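Mercuric reductase (Metallosphaera sedula, PDB 4YWO) probably catalyses the NADPH-dependent reduction of mercuric ion to elemental mercury, as an FAD-containing homodimer of the pyridine nucleotide-disulfide oxidoreductase family. Local coordinates at residues A120-P125 against D272-A278; G47-G51 against R100-E105; I174-I180 against A258-A264; M31-N35 against L107-V113. All blocks are in the same frame, centred on the assembly; numbering follows the deposited sequence.

Contact 1: A120-P125 against D272-A278; sequences ARFISP and DLGLENA. With FAD (flavin-adenine dinucleotide), chain B.
The guanidinium of Arg121 has the backbone oxygen of Asp272 over one face and Asp272 OD2 at its edge, in plane. It holds the carboxylate end-on, with one nitrogen to each oxygen. Arg121 NH1 donates to Asp272 OD1 at 3.0 Å, and Arg121 NH2 donates to Asp272 OD2 at 3.2 Å. Both nitrogens meet the carboxylate from above its plane; the two flat groups are turned 76° apart. The chain of Arg121, extended from CG to NE, carries the guanidinium out to Asp272, and Glu119 is a second salt-bridge partner, at NE. The ring of Phe122 has Leu273 O at its edge, in plane. Phe122 CD2 packs against Ala278 CB at 3.7 Å, and Phe122 CD1 meets Leu275 CD2 at 4.3 Å. Phe140 adds an edge-to-face ring contact. The contact joins the first strand of a three-stranded antiparallel sheet to the loop that follows strand 267-269, within the FAD-binding part of the fold. Ala120 N donates to N1A of the FAD adenine at 3.0 Å, and Leu273 also lines the adenine pocket. One backbone bond links the segments, from Phe122 N to Leu273 O at 2.8 Å. Leu273 O also lies 3.5 Å from Arg121 CA, in a CA-H...O contact. Farther along, Ile123 and Ser124 both face Ala127 in a classic beta bulge. Pro125 CA then lies 3.8 Å from Ala278 CA, where Asn298 ND2 bonds to the backbone oxygens of both residues.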
# COMPACT_ATOMS: atom_id res chain seq x y z
N ALA A 120 -38.66 7.38 9.48
CA ALA A 120 -38.94 7.09 10.89
C ALA A 120 -38.75 8.32 11.74
O ALA A 120 -37.78 9.11 11.57
CB ALA A 120 -38.10 5.96 11.44
N ARG A 121 -39.64 8.50 12.77
CA ARG A 121 -39.47 9.51 13.82
C ARG A 121 -39.88 8.92 15.15
O ARG A 121 -40.87 8.18 15.17
CB ARG A 121 -40.37 10.74 13.57
CG ARG A 121 -39.99 11.51 12.32
CD ARG A 121 -40.87 12.71 12.05
NE ARG A 121 -40.22 13.49 10.98
CZ ARG A 121 -39.46 14.56 11.18
NH1 ARG A 121 -39.24 15.04 12.38
NH2 ARG A 121 -38.94 15.16 10.11
N PHE A 122 -39.14 9.23 16.20
CA PHE A 122 -39.44 8.71 17.52
C PHE A 122 -40.73 9.38 18.06
O PHE A 122 -40.85 10.62 17.90
CB PHE A 122 -38.35 8.85 18.52
CG PHE A 122 -37.23 7.83 18.25
CD1 PHE A 122 -36.23 8.17 17.38
CD2 PHE A 122 -37.23 6.66 18.83
CE1 PHE A 122 -35.22 7.24 17.12
CE2 PHE A 122 -36.25 5.66 18.52
CZ PHE A 122 -35.27 6.03 17.64
N ILE A 123 -41.54 8.53 18.65
CA ILE A 123 -42.75 9.03 19.38
C ILE A 123 -42.76 8.63 20.85
O ILE A 123 -43.68 9.11 21.61
CB ILE A 123 -44.03 8.57 18.65
CG1 ILE A 123 -44.15 7.05 18.58
CG2 ILE A 123 -44.16 9.22 17.26
CD1 ILE A 123 -45.35 6.46 17.80
N SER A 124 -41.84 7.78 21.32
CA SER A 124 -41.74 7.41 22.70
C SER A 124 -40.34 6.83 22.85
O SER A 124 -39.67 6.57 21.84
CB SER A 124 -42.76 6.39 23.06
OG SER A 124 -42.41 5.06 22.74
N PRO A 125 -39.96 6.54 24.08
CA PRO A 125 -38.66 5.91 24.30
C PRO A 125 -38.54 4.54 23.72
O PRO A 125 -37.36 4.03 23.65
CB PRO A 125 -38.60 5.79 25.85
CG PRO A 125 -39.43 6.93 26.32
CD PRO A 125 -40.57 6.95 25.38
N ASP A 272 -33.10 15.09 12.76
CA ASP A 272 -34.52 15.54 12.79
C ASP A 272 -35.43 14.30 12.87
O ASP A 272 -36.05 13.87 11.89
CB ASP A 272 -34.79 16.41 11.56
CG ASP A 272 -36.24 16.98 11.57
OD1 ASP A 272 -36.90 16.89 12.62
OD2 ASP A 272 -36.73 17.40 10.51
N LEU A 273 -35.45 13.70 14.05
CA LEU A 273 -35.97 12.37 14.29
C LEU A 273 -36.90 12.27 15.47
O LEU A 273 -37.20 11.17 15.96
CB LEU A 273 -34.77 11.36 14.63
CG LEU A 273 -33.66 11.27 13.60
CD1 LEU A 273 -32.53 10.39 14.08
CD2 LEU A 273 -34.21 10.74 12.27
N GLY A 274 -37.34 13.44 15.99
CA GLY A 274 -38.11 13.35 17.23
C GLY A 274 -37.39 12.87 18.46
O GLY A 274 -37.95 12.23 19.31
N LEU A 275 -36.08 13.13 18.53
CA LEU A 275 -35.24 12.59 19.57
C LEU A 275 -35.69 12.92 20.98
O LEU A 275 -35.54 12.08 21.87
CB LEU A 275 -33.77 13.02 19.34
CG LEU A 275 -33.16 12.51 18.07
CD1 LEU A 275 -31.76 13.09 17.91
CD2 LEU A 275 -33.09 11.02 18.00
N GLU A 276 -36.25 14.11 21.16
CA GLU A 276 -36.75 14.53 22.44
C GLU A 276 -37.88 13.59 22.94
O GLU A 276 -38.08 13.44 24.13
CB GLU A 276 -37.17 16.03 22.38
CG GLU A 276 -38.41 16.26 21.51
CD GLU A 276 -38.17 16.40 20.01
OE1 GLU A 276 -37.04 16.16 19.48
OE2 GLU A 276 -39.13 16.79 19.27
N ASN A 277 -38.61 12.91 22.05
CA ASN A 277 -39.60 11.98 22.47
C ASN A 277 -39.09 10.69 23.05
O ASN A 277 -39.82 9.87 23.65
CB ASN A 277 -40.59 11.68 21.29
CG ASN A 277 -41.34 12.89 20.74
OD1 ASN A 277 -41.56 13.04 19.52
ND2 ASN A 277 -41.68 13.82 21.64
N ALA A 278 -37.79 10.44 22.76
CA ALA A 278 -37.18 9.18 23.13
C ALA A 278 -36.12 9.41 24.25
O ALA A 278 -35.46 8.43 24.62
CB ALA A 278 -36.52 8.55 21.92
PA FAD B . -25.78 7.03 5.68
O1A FAD B . -25.20 5.98 4.77
O2A FAD B . -26.20 8.37 5.12
O5B FAD B . -27.03 6.39 6.46
C5B FAD B . -28.28 7.08 6.50
C4B FAD B . -29.32 6.29 5.71
O4B FAD B . -30.47 6.05 6.52
C3B FAD B . -29.76 7.05 4.47
O3B FAD B . -29.47 6.30 3.29
C2B FAD B . -31.26 7.24 4.61
O2B FAD B . -31.93 6.61 3.51
C1B FAD B . -31.66 6.58 5.92
N9A FAD B . -32.27 7.59 6.82
C8A FAD B . -31.73 8.78 7.15
N7A FAD B . -32.54 9.46 8.00
C5A FAD B . -33.63 8.71 8.22
C6A FAD B . -34.88 8.83 9.01
N6A FAD B . -35.13 9.93 9.75
N1A FAD B . -35.76 7.81 8.96
C2A FAD B . -35.52 6.70 8.22
N3A FAD B . -34.41 6.52 7.48
C4A FAD B . -33.45 7.47 7.44
N1 FAD B . -15.74 7.80 3.57
C2 FAD B . -14.65 7.01 3.43
O2 FAD B . -14.32 6.27 4.38
N3 FAD B . -13.91 6.99 2.31
C4 FAD B . -14.19 7.75 1.24
O4 FAD B . -13.48 7.71 0.22
C4X FAD B . -15.37 8.65 1.32
N5 FAD B . -15.73 9.45 0.29
C5X FAD B . -16.81 10.26 0.38
C6 FAD B . -17.15 11.08 -0.69
C7 FAD B . -18.26 11.91 -0.60
C7M FAD B . -18.63 12.80 -1.76
C8 FAD B . -19.08 11.93 0.65
C8M FAD B . -20.28 12.84 0.74
C9 FAD B . -18.74 11.12 1.72
C9A FAD B . -17.63 10.28 1.63
N10 FAD B . -17.28 9.46 2.71
C10 FAD B . -16.15 8.63 2.58
C1' FAD B . -18.06 9.46 3.95
C2' FAD B . -18.96 8.22 3.98
O2' FAD B . -19.70 8.14 2.76
C3' FAD B . -19.92 8.27 5.16
O3' FAD B . -19.18 8.52 6.36
C4' FAD B . -20.69 6.97 5.29
O4' FAD B . -21.57 6.82 4.18
C5' FAD B . -21.50 6.94 6.59
O5' FAD B . -22.59 6.04 6.44
P FAD B . -23.84 6.09 7.46
O1P FAD B . -24.63 4.81 7.32
O2P FAD B . -23.32 6.51 8.82
O3P FAD B . -24.72 7.30 6.87

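Contact 2: G47-G51 against R100-E105; sequences GEIGG and RKTKYE. With FAD (flavin-adenine dinucleotide), chain B.
Glu48 faces Arg100 across the contact, just after Gly47, which borders the FAD ribose and bonds through its O to Tyr23 OH. Glu48 OE1 lies 3.4 Å from Arg100 NH2. This salt bridge rests on charge alone, because the oxygen sits well out of the guanidinium plane and no N-H points at it. The two side chains cross at about a right angle. Arg100 NH2 has its hydrogen bond with Asn55 OD1 instead. Ile49 follows. Its CG2 branch, anti to the backbone N, reaches Tyr104 CB at 4.0 Å and also touches Glu105 CG. Ile49 O lies 3.5 Å from Arg100 CG, near the plane of the guanidinium at its edge, and accepts a hydrogen bond from Asn55 ND2. Gly50 lies against the ring of Tyr104. Gly50 CA stands 3.9 Å from the Tyr104 ring centroid, 16° off the normal, as a CH-pi contact over one face. A water lies unusually close to Gly50 O, to which it donates, and bonds to Tyr104 OH at 2.9 Å. Phe28 meets the same tyrosine ring edge-to-face. Gly51 CA comes within 3.2 Å of FAD O3B. Gly51 N bonds back to Glu48 O and closes a type II beta turn. The turn links strand 42-45 to helix 51-56 beside the FAD, with helix 87-110 packed against it, in the Rossmann-type dinucleotide-binding fold of this family.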
# COMPACT_ATOMS: atom_id res chain seq x y z
N GLY A 47 -34.80 6.53 0.88
CA GLY A 47 -33.74 6.85 -0.05
C GLY A 47 -33.13 5.57 -0.63
O GLY A 47 -33.63 4.43 -0.45
N GLU A 48 -32.11 5.77 -1.48
CA GLU A 48 -31.46 4.64 -2.13
C GLU A 48 -30.86 3.66 -1.13
O GLU A 48 -30.15 4.03 -0.17
CB GLU A 48 -30.42 5.11 -3.17
CG GLU A 48 -30.96 6.04 -4.23
CD GLU A 48 -29.96 6.45 -5.31
OE1 GLU A 48 -30.21 6.01 -6.46
OE2 GLU A 48 -29.01 7.25 -5.06
N ILE A 49 -31.04 2.37 -1.35
CA ILE A 49 -30.44 1.35 -0.53
C ILE A 49 -28.90 1.49 -0.57
O ILE A 49 -28.29 1.79 -1.57
CB ILE A 49 -30.82 -0.08 -1.07
CG1 ILE A 49 -32.35 -0.31 -1.00
CG2 ILE A 49 -30.24 -1.15 -0.24
CD1 ILE A 49 -32.80 -0.49 0.41
N GLY A 50 -28.28 1.37 0.60
CA GLY A 50 -26.84 1.52 0.72
C GLY A 50 -26.39 2.89 1.13
O GLY A 50 -25.25 3.07 1.55
N GLY A 51 -27.29 3.86 1.17
CA GLY A 51 -26.92 5.15 1.68
C GLY A 51 -25.87 5.91 0.91
O GLY A 51 -25.89 5.88 -0.32
N ARG A 100 -24.13 -1.56 -5.78
CA ARG A 100 -25.33 -1.39 -4.91
C ARG A 100 -26.04 -2.75 -4.87
O ARG A 100 -26.44 -3.24 -3.80
CB ARG A 100 -26.23 -0.27 -5.34
CG ARG A 100 -27.41 -0.05 -4.40
CD ARG A 100 -28.55 0.63 -5.15
NE ARG A 100 -28.16 1.88 -5.65
CZ ARG A 100 -28.43 2.36 -6.86
NH1 ARG A 100 -29.04 1.68 -7.82
NH2 ARG A 100 -27.99 3.53 -7.09
N LYS A 101 -26.13 -3.39 -6.02
CA LYS A 101 -26.76 -4.73 -6.06
C LYS A 101 -25.98 -5.77 -5.29
O LYS A 101 -26.50 -6.41 -4.38
CB LYS A 101 -27.04 -5.18 -7.49
CG LYS A 101 -27.80 -6.51 -7.57
CD LYS A 101 -28.29 -6.73 -8.98
CE LYS A 101 -29.20 -7.97 -9.05
NZ LYS A 101 -28.48 -9.19 -8.53
N THR A 102 -24.70 -5.94 -5.57
CA THR A 102 -23.93 -7.06 -5.03
C THR A 102 -23.63 -6.92 -3.55
O THR A 102 -23.68 -7.89 -2.81
CB THR A 102 -22.60 -7.26 -5.84
OG1 THR A 102 -21.82 -6.06 -5.80
CG2 THR A 102 -22.91 -7.49 -7.23
N LYS A 103 -23.41 -5.68 -3.11
CA LYS A 103 -22.97 -5.36 -1.75
C LYS A 103 -24.09 -4.98 -0.78
O LYS A 103 -23.85 -4.93 0.44
CB LYS A 103 -21.92 -4.24 -1.78
CG LYS A 103 -20.72 -4.53 -2.69
CD LYS A 103 -19.65 -5.38 -2.01
CE LYS A 103 -20.16 -6.74 -1.50
NZ LYS A 103 -19.09 -7.72 -1.18
N TYR A 104 -25.27 -4.65 -1.30
CA TYR A 104 -26.39 -4.22 -0.46
C TYR A 104 -27.71 -4.89 -0.82
O TYR A 104 -28.19 -5.63 -0.01
CB TYR A 104 -26.56 -2.69 -0.53
CG TYR A 104 -25.30 -1.97 -0.03
CD1 TYR A 104 -25.08 -1.79 1.34
CD2 TYR A 104 -24.36 -1.54 -0.91
CE1 TYR A 104 -23.99 -1.17 1.79
CE2 TYR A 104 -23.24 -0.88 -0.46
CZ TYR A 104 -23.06 -0.69 0.87
OH TYR A 104 -21.90 -0.06 1.37
N GLU A 105 -28.24 -4.70 -2.03
CA GLU A 105 -29.55 -5.26 -2.34
C GLU A 105 -29.53 -6.77 -2.23
O GLU A 105 -30.49 -7.41 -1.71
CB GLU A 105 -30.01 -4.83 -3.74
CG GLU A 105 -30.32 -3.32 -3.83
CD GLU A 105 -30.34 -2.63 -5.23
OE1 GLU A 105 -29.93 -3.22 -6.24
OE2 GLU A 105 -30.77 -1.45 -5.29
PA FAD B . -25.78 7.03 5.68
O1A FAD B . -25.20 5.98 4.77
O2A FAD B . -26.20 8.37 5.12
O5B FAD B . -27.03 6.39 6.46
C5B FAD B . -28.28 7.08 6.50
C4B FAD B . -29.32 6.29 5.71
O4B FAD B . -30.47 6.05 6.52
C3B FAD B . -29.76 7.05 4.47
O3B FAD B . -29.47 6.30 3.29
C2B FAD B . -31.26 7.24 4.61
O2B FAD B . -31.93 6.61 3.51
C1B FAD B . -31.66 6.58 5.92
N9A FAD B . -32.27 7.59 6.82
C8A FAD B . -31.73 8.78 7.15
N7A FAD B . -32.54 9.46 8.00
C5A FAD B . -33.63 8.71 8.22
C6A FAD B . -34.88 8.83 9.01
N6A FAD B . -35.13 9.93 9.75
N1A FAD B . -35.76 7.81 8.96
C2A FAD B . -35.52 6.70 8.22
N3A FAD B . -34.41 6.52 7.48
C4A FAD B . -33.45 7.47 7.44
N1 FAD B . -15.74 7.80 3.57
C2 FAD B . -14.65 7.01 3.43
O2 FAD B . -14.32 6.27 4.38
N3 FAD B . -13.91 6.99 2.31
C4 FAD B . -14.19 7.75 1.24
O4 FAD B . -13.48 7.71 0.22
C4X FAD B . -15.37 8.65 1.32
N5 FAD B . -15.73 9.45 0.29
C5X FAD B . -16.81 10.26 0.38
C6 FAD B . -17.15 11.08 -0.69
C7 FAD B . -18.26 11.91 -0.60
C7M FAD B . -18.63 12.80 -1.76
C8 FAD B . -19.08 11.93 0.65
C8M FAD B . -20.28 12.84 0.74
C9 FAD B . -18.74 11.12 1.72
C9A FAD B . -17.63 10.28 1.63
N10 FAD B . -17.28 9.46 2.71
C10 FAD B . -16.15 8.63 2.58
C1' FAD B . -18.06 9.46 3.95
C2' FAD B . -18.96 8.22 3.98
O2' FAD B . -19.70 8.14 2.76
C3' FAD B . -19.92 8.27 5.16
O3' FAD B . -19.18 8.52 6.36
C4' FAD B . -20.69 6.97 5.29
O4' FAD B . -21.57 6.82 4.18
C5' FAD B . -21.50 6.94 6.59
O5' FAD B . -22.59 6.04 6.44
P FAD B . -23.84 6.09 7.46
O1P FAD B . -24.63 4.81 7.32
O2P FAD B . -23.32 6.51 8.82
O3P FAD B . -24.72 7.30 6.87
O HOH W 1 -22.85 2.62 1.02

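Contact 3: I174-I180 against A258-A264; sequences IDSLAVI and ADEILLA
Ser176 OG sits between its backbone N and carbonyl carbon (chi1 57°), which brings it to Asp259 N at 2.9 Å. Asp259 has its CG anti to the carbonyl carbon (chi1 -67°), which turns Asp259 OD2 to Asp175 N, 2.8 Å away, and the bond uses the anti lone pair of OD2. These bonds tie the start of two parallel strands, 176-180 and 260-263, neighbours in the four-stranded sheet of a second Rossmann-like domain, which in this family binds NAD(P)H. The short strand axes are turned 28° against each other. The carboxylates of Asp175 and Asp259 also lie near each other, which probably costs some electrostatic energy. Farther on, the register is regular. Ala178 N donates to Glu260 O, Leu262 N to Ala178 O, and Ile180 N to Leu262 O. Side chains pack on both faces of the sheet. On one face Ile180 CD1 meets Ile261 CG2 at 3.9 Å and lies beside Leu263, the side chains of Ile180 and Leu263 pointing the same way. On the other face Leu177 CD1 reaches Leu262 CB at 3.9 Å, and Val179 CG2 touches Leu262 CD2. Phe189 and Ala186 of helix 184-194 cover this face. Glu260 is buried. Its carboxylate forms salt bridges with Lys247 and Arg172. Glu260 OE2 takes a further bond, from Ile261 N. The ladder closes where Ala264 N donates to Ile180 O at 2.9 Å.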
# COMPACT_ATOMS: atom_id res chain seq x y z
N ILE A 174 -19.35 22.25 -17.66
CA ILE A 174 -18.98 23.59 -17.22
C ILE A 174 -17.55 23.91 -17.51
O ILE A 174 -16.71 22.97 -17.68
CB ILE A 174 -19.28 23.80 -15.69
CG1 ILE A 174 -18.36 22.94 -14.84
CG2 ILE A 174 -20.73 23.45 -15.34
CD1 ILE A 174 -18.51 23.08 -13.34
N ASP A 175 -17.23 25.19 -17.60
CA ASP A 175 -15.85 25.66 -17.76
C ASP A 175 -15.12 26.14 -16.54
O ASP A 175 -13.89 26.28 -16.58
CB ASP A 175 -15.76 26.83 -18.75
CG ASP A 175 -16.33 26.46 -20.13
OD1 ASP A 175 -16.27 25.27 -20.55
OD2 ASP A 175 -16.85 27.38 -20.78
N SER A 176 -15.84 26.52 -15.48
CA SER A 176 -15.28 27.13 -14.30
C SER A 176 -16.14 26.71 -13.13
O SER A 176 -17.33 26.54 -13.24
CB SER A 176 -15.09 28.64 -14.42
OG SER A 176 -16.38 29.19 -14.73
N LEU A 177 -15.51 26.57 -11.95
CA LEU A 177 -16.08 26.10 -10.72
C LEU A 177 -15.51 26.83 -9.53
O LEU A 177 -14.30 26.93 -9.39
CB LEU A 177 -15.90 24.57 -10.55
CG LEU A 177 -16.51 23.95 -9.34
CD1 LEU A 177 -18.03 23.94 -9.41
CD2 LEU A 177 -16.04 22.51 -9.17
N ALA A 178 -16.37 27.40 -8.70
CA ALA A 178 -15.97 27.94 -7.41
C ALA A 178 -16.36 26.97 -6.32
O ALA A 178 -17.52 26.64 -6.13
CB ALA A 178 -16.53 29.33 -7.15
N VAL A 179 -15.34 26.48 -5.59
CA VAL A 179 -15.53 25.51 -4.47
C VAL A 179 -15.48 26.22 -3.15
O VAL A 179 -14.49 26.89 -2.87
CB VAL A 179 -14.42 24.38 -4.52
CG1 VAL A 179 -14.60 23.47 -3.33
CG2 VAL A 179 -14.45 23.70 -5.84
N ILE A 180 -16.55 26.18 -2.39
CA ILE A 180 -16.61 26.81 -1.10
C ILE A 180 -16.28 25.79 -0.05
O ILE A 180 -17.09 24.89 0.22
CB ILE A 180 -17.97 27.49 -0.82
CG1 ILE A 180 -18.22 28.55 -1.88
CG2 ILE A 180 -17.94 28.20 0.52
CD1 ILE A 180 -19.59 29.26 -1.68
N ALA A 258 -17.89 32.24 -11.74
CA ALA A 258 -17.73 30.91 -12.24
C ALA A 258 -19.02 30.43 -12.79
O ALA A 258 -20.09 30.94 -12.38
CB ALA A 258 -17.29 29.97 -11.08
N ASP A 259 -18.99 29.41 -13.60
CA ASP A 259 -20.19 28.79 -14.12
C ASP A 259 -21.06 28.13 -13.06
O ASP A 259 -22.27 28.08 -13.17
CB ASP A 259 -19.91 27.72 -15.20
CG ASP A 259 -19.35 28.27 -16.45
OD1 ASP A 259 -19.54 29.51 -16.65
OD2 ASP A 259 -18.67 27.51 -17.22
N GLU A 260 -20.40 27.55 -12.00
CA GLU A 260 -21.10 26.85 -11.04
C GLU A 260 -20.35 27.03 -9.70
O GLU A 260 -19.18 27.39 -9.69
CB GLU A 260 -21.15 25.38 -11.46
CG GLU A 260 -22.12 24.51 -10.67
CD GLU A 260 -23.48 25.19 -10.52
OE1 GLU A 260 -24.32 25.04 -11.45
OE2 GLU A 260 -23.72 25.87 -9.49
N ILE A 261 -21.09 26.81 -8.62
CA ILE A 261 -20.64 26.82 -7.25
C ILE A 261 -20.83 25.42 -6.65
O ILE A 261 -21.87 24.80 -6.80
CB ILE A 261 -21.37 27.86 -6.41
CG1 ILE A 261 -21.01 29.27 -6.90
CG2 ILE A 261 -20.99 27.76 -4.97
CD1 ILE A 261 -22.12 30.23 -6.33
N LEU A 262 -19.77 24.91 -5.99
CA LEU A 262 -19.83 23.60 -5.32
C LEU A 262 -19.63 23.86 -3.83
O LEU A 262 -18.60 24.45 -3.42
CB LEU A 262 -18.74 22.58 -5.82
CG LEU A 262 -18.65 21.35 -4.93
CD1 LEU A 262 -19.87 20.47 -4.96
CD2 LEU A 262 -17.39 20.67 -5.45
N LEU A 263 -20.60 23.52 -3.01
CA LEU A 263 -20.48 23.55 -1.55
C LEU A 263 -19.70 22.30 -1.07
O LEU A 263 -20.11 21.17 -1.38
CB LEU A 263 -21.80 23.53 -0.88
CG LEU A 263 -22.65 24.72 -1.18
CD1 LEU A 263 -23.97 24.56 -0.38
CD2 LEU A 263 -21.93 26.02 -0.91
N ALA A 264 -18.62 22.54 -0.35
CA ALA A 264 -17.80 21.51 0.29
C ALA A 264 -17.42 21.98 1.69
O ALA A 264 -16.28 21.97 2.09
CB ALA A 264 -16.61 21.25 -0.57

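Contact 4: M31-N35 against L107-V113; sequences MIKAN and LLSYYDV
Leu107 meets Ile32 first, with Leu107 CD1 4.1 Å from Ile32 CD1. Leu108 sets off away from Met31, but Leu108 CD2 still comes to 4.0 Å from Met31 SD, and the two side chains cross at about a right angle. Tyr111, the first residue to leave the helical conformation, lays its ring between the helices. Ile32 CG1 sits over one face, 4.1 Å from the Tyr111 ring centroid, as a CH-pi contact. Tyr110 CD2 lies over the opposite face. Asn35 OD1 and Leu107 O are at the ring edge, in plane. Asp112 is gripped through its backbone. Asp112 N donates to Asn35 OD1 at 2.8 Å, and Asp112 O accepts from Asn35 ND2 at 2.9 Å. Asn35 ND2 also bonds to Met31 O, so three hydrogen bonds fix the amide. Val113 closes the contact with its CB 4.0 Å from Met31 SD. Met31 CG is anti to its N (chi1 179°), which sends the chain toward Leu108 and Val113 before it bends at its end. The contact thus holds helix 25-36 against the end of helix 87-110 and the turn into strand 114-117. Leu43 of strand 42-45 touches Leu108 and Val113, Pro41 packs on Met31 and Asn35, and helix 314-330 touches Ala34.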
# COMPACT_ATOMS: atom_id res chain seq x y z
N MET A 31 -27.49 -4.74 10.72
CA MET A 31 -28.38 -5.76 10.27
C MET A 31 -27.65 -7.10 10.26
O MET A 31 -28.20 -8.17 10.66
CB MET A 31 -28.92 -5.50 8.93
CG MET A 31 -29.85 -6.60 8.45
SD MET A 31 -29.99 -6.61 6.66
CE MET A 31 -28.37 -6.74 5.91
N ILE A 32 -26.44 -7.03 9.78
CA ILE A 32 -25.63 -8.27 9.63
C ILE A 32 -25.27 -8.83 11.00
O ILE A 32 -25.49 -10.04 11.25
CB ILE A 32 -24.40 -8.03 8.78
CG1 ILE A 32 -24.87 -7.72 7.40
CG2 ILE A 32 -23.45 -9.28 8.89
CD1 ILE A 32 -23.74 -7.26 6.50
N LYS A 33 -24.79 -7.98 11.88
CA LYS A 33 -24.50 -8.34 13.22
C LYS A 33 -25.69 -8.91 13.93
O LYS A 33 -25.55 -9.84 14.72
CB LYS A 33 -23.95 -7.24 14.01
CG LYS A 33 -23.56 -7.58 15.42
CD LYS A 33 -22.52 -8.71 15.35
CE LYS A 33 -21.48 -8.49 16.44
NZ LYS A 33 -20.18 -9.23 16.24
N ALA A 34 -26.85 -8.30 13.73
CA ALA A 34 -28.04 -8.82 14.39
C ALA A 34 -28.34 -10.30 13.96
O ALA A 34 -28.61 -11.16 14.84
CB ALA A 34 -29.24 -7.91 14.06
N ASN A 35 -28.26 -10.57 12.68
CA ASN A 35 -28.43 -11.93 12.13
C ASN A 35 -27.44 -12.91 12.75
O ASN A 35 -27.83 -14.04 13.08
CB ASN A 35 -28.30 -11.94 10.60
CG ASN A 35 -29.58 -11.70 9.90
OD1 ASN A 35 -30.08 -12.58 9.29
ND2 ASN A 35 -30.11 -10.49 9.95
N LEU A 107 -27.87 -8.56 -0.26
CA LEU A 107 -27.80 -8.95 1.15
C LEU A 107 -29.17 -8.96 1.86
O LEU A 107 -29.32 -9.64 2.89
CB LEU A 107 -26.83 -8.08 1.91
CG LEU A 107 -25.40 -8.13 1.40
CD1 LEU A 107 -24.50 -7.58 2.51
CD2 LEU A 107 -25.05 -9.53 0.96
N LEU A 108 -30.11 -8.20 1.34
CA LEU A 108 -31.44 -8.14 1.85
C LEU A 108 -32.16 -9.42 1.54
O LEU A 108 -33.08 -9.75 2.27
CB LEU A 108 -32.24 -6.97 1.30
CG LEU A 108 -31.62 -5.64 1.74
CD1 LEU A 108 -32.27 -4.49 0.99
CD2 LEU A 108 -31.71 -5.38 3.24
N SER A 109 -31.74 -10.15 0.49
CA SER A 109 -32.25 -11.54 0.25
C SER A 109 -31.54 -12.58 1.07
O SER A 109 -32.15 -13.50 1.52
CB SER A 109 -32.07 -11.99 -1.21
OG SER A 109 -32.56 -11.03 -2.08
N TYR A 110 -30.24 -12.45 1.23
CA TYR A 110 -29.45 -13.40 1.96
C TYR A 110 -29.68 -13.37 3.48
O TYR A 110 -29.74 -14.39 4.12
CB TYR A 110 -27.96 -13.21 1.64
CG TYR A 110 -27.21 -14.25 2.36
CD1 TYR A 110 -27.40 -15.61 2.03
CD2 TYR A 110 -26.38 -13.93 3.42
CE1 TYR A 110 -26.76 -16.58 2.74
CE2 TYR A 110 -25.73 -14.91 4.13
CZ TYR A 110 -25.93 -16.23 3.78
OH TYR A 110 -25.30 -17.19 4.47
N TYR A 111 -29.79 -12.19 4.07
CA TYR A 111 -29.93 -12.11 5.51
C TYR A 111 -31.41 -12.01 5.82
O TYR A 111 -32.24 -11.80 4.96
CB TYR A 111 -29.17 -10.91 6.05
CG TYR A 111 -27.72 -11.07 6.06
CD1 TYR A 111 -27.09 -11.80 7.06
CD2 TYR A 111 -26.95 -10.56 5.05
CE1 TYR A 111 -25.77 -11.96 7.08
CE2 TYR A 111 -25.58 -10.72 5.06
CZ TYR A 111 -25.01 -11.44 6.05
OH TYR A 111 -23.71 -11.64 6.13
N ASP A 112 -31.76 -12.19 7.10
CA ASP A 112 -33.15 -12.22 7.50
C ASP A 112 -33.49 -10.76 8.13
O ASP A 112 -32.86 -10.36 9.05
CB ASP A 112 -33.27 -13.29 8.61
CG ASP A 112 -34.67 -13.64 8.95
OD1 ASP A 112 -35.58 -13.51 8.10
OD2 ASP A 112 -34.88 -14.05 10.12
N VAL A 113 -34.51 -10.14 7.64
CA VAL A 113 -34.78 -8.70 7.97
C VAL A 113 -36.16 -8.32 7.56
O VAL A 113 -36.66 -8.77 6.56
CB VAL A 113 -33.73 -7.81 7.25
CG1 VAL A 113 -33.71 -8.04 5.75
CG2 VAL A 113 -34.03 -6.30 7.44

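How the contacts relate
All four contacts lie in the pyridine nucleotide-disulphide oxidoreductase region of one chain. Contacts 2 and 4 are neighbours, with centres about 13 Å apart. They share helix 87-110 and touch where Ile49 CD1 meets Leu108 CD1 at 4.1 Å. Along the chain contact 2 is nested inside the loop closed by contact 4. Contact 1 opens after both have closed, and contact 3 is nested inside its loop. The centres of contacts 1 and 2 are about 26 Å apart, yet both touch the FAD, at adenine and adenosine ribose. Contacts 1, 2 and 4 belong to the FAD-binding part. Contact 3, its centre about 41 Å from that of contact 4, lies in the sheet of the domain that in this family binds NAD(P)H.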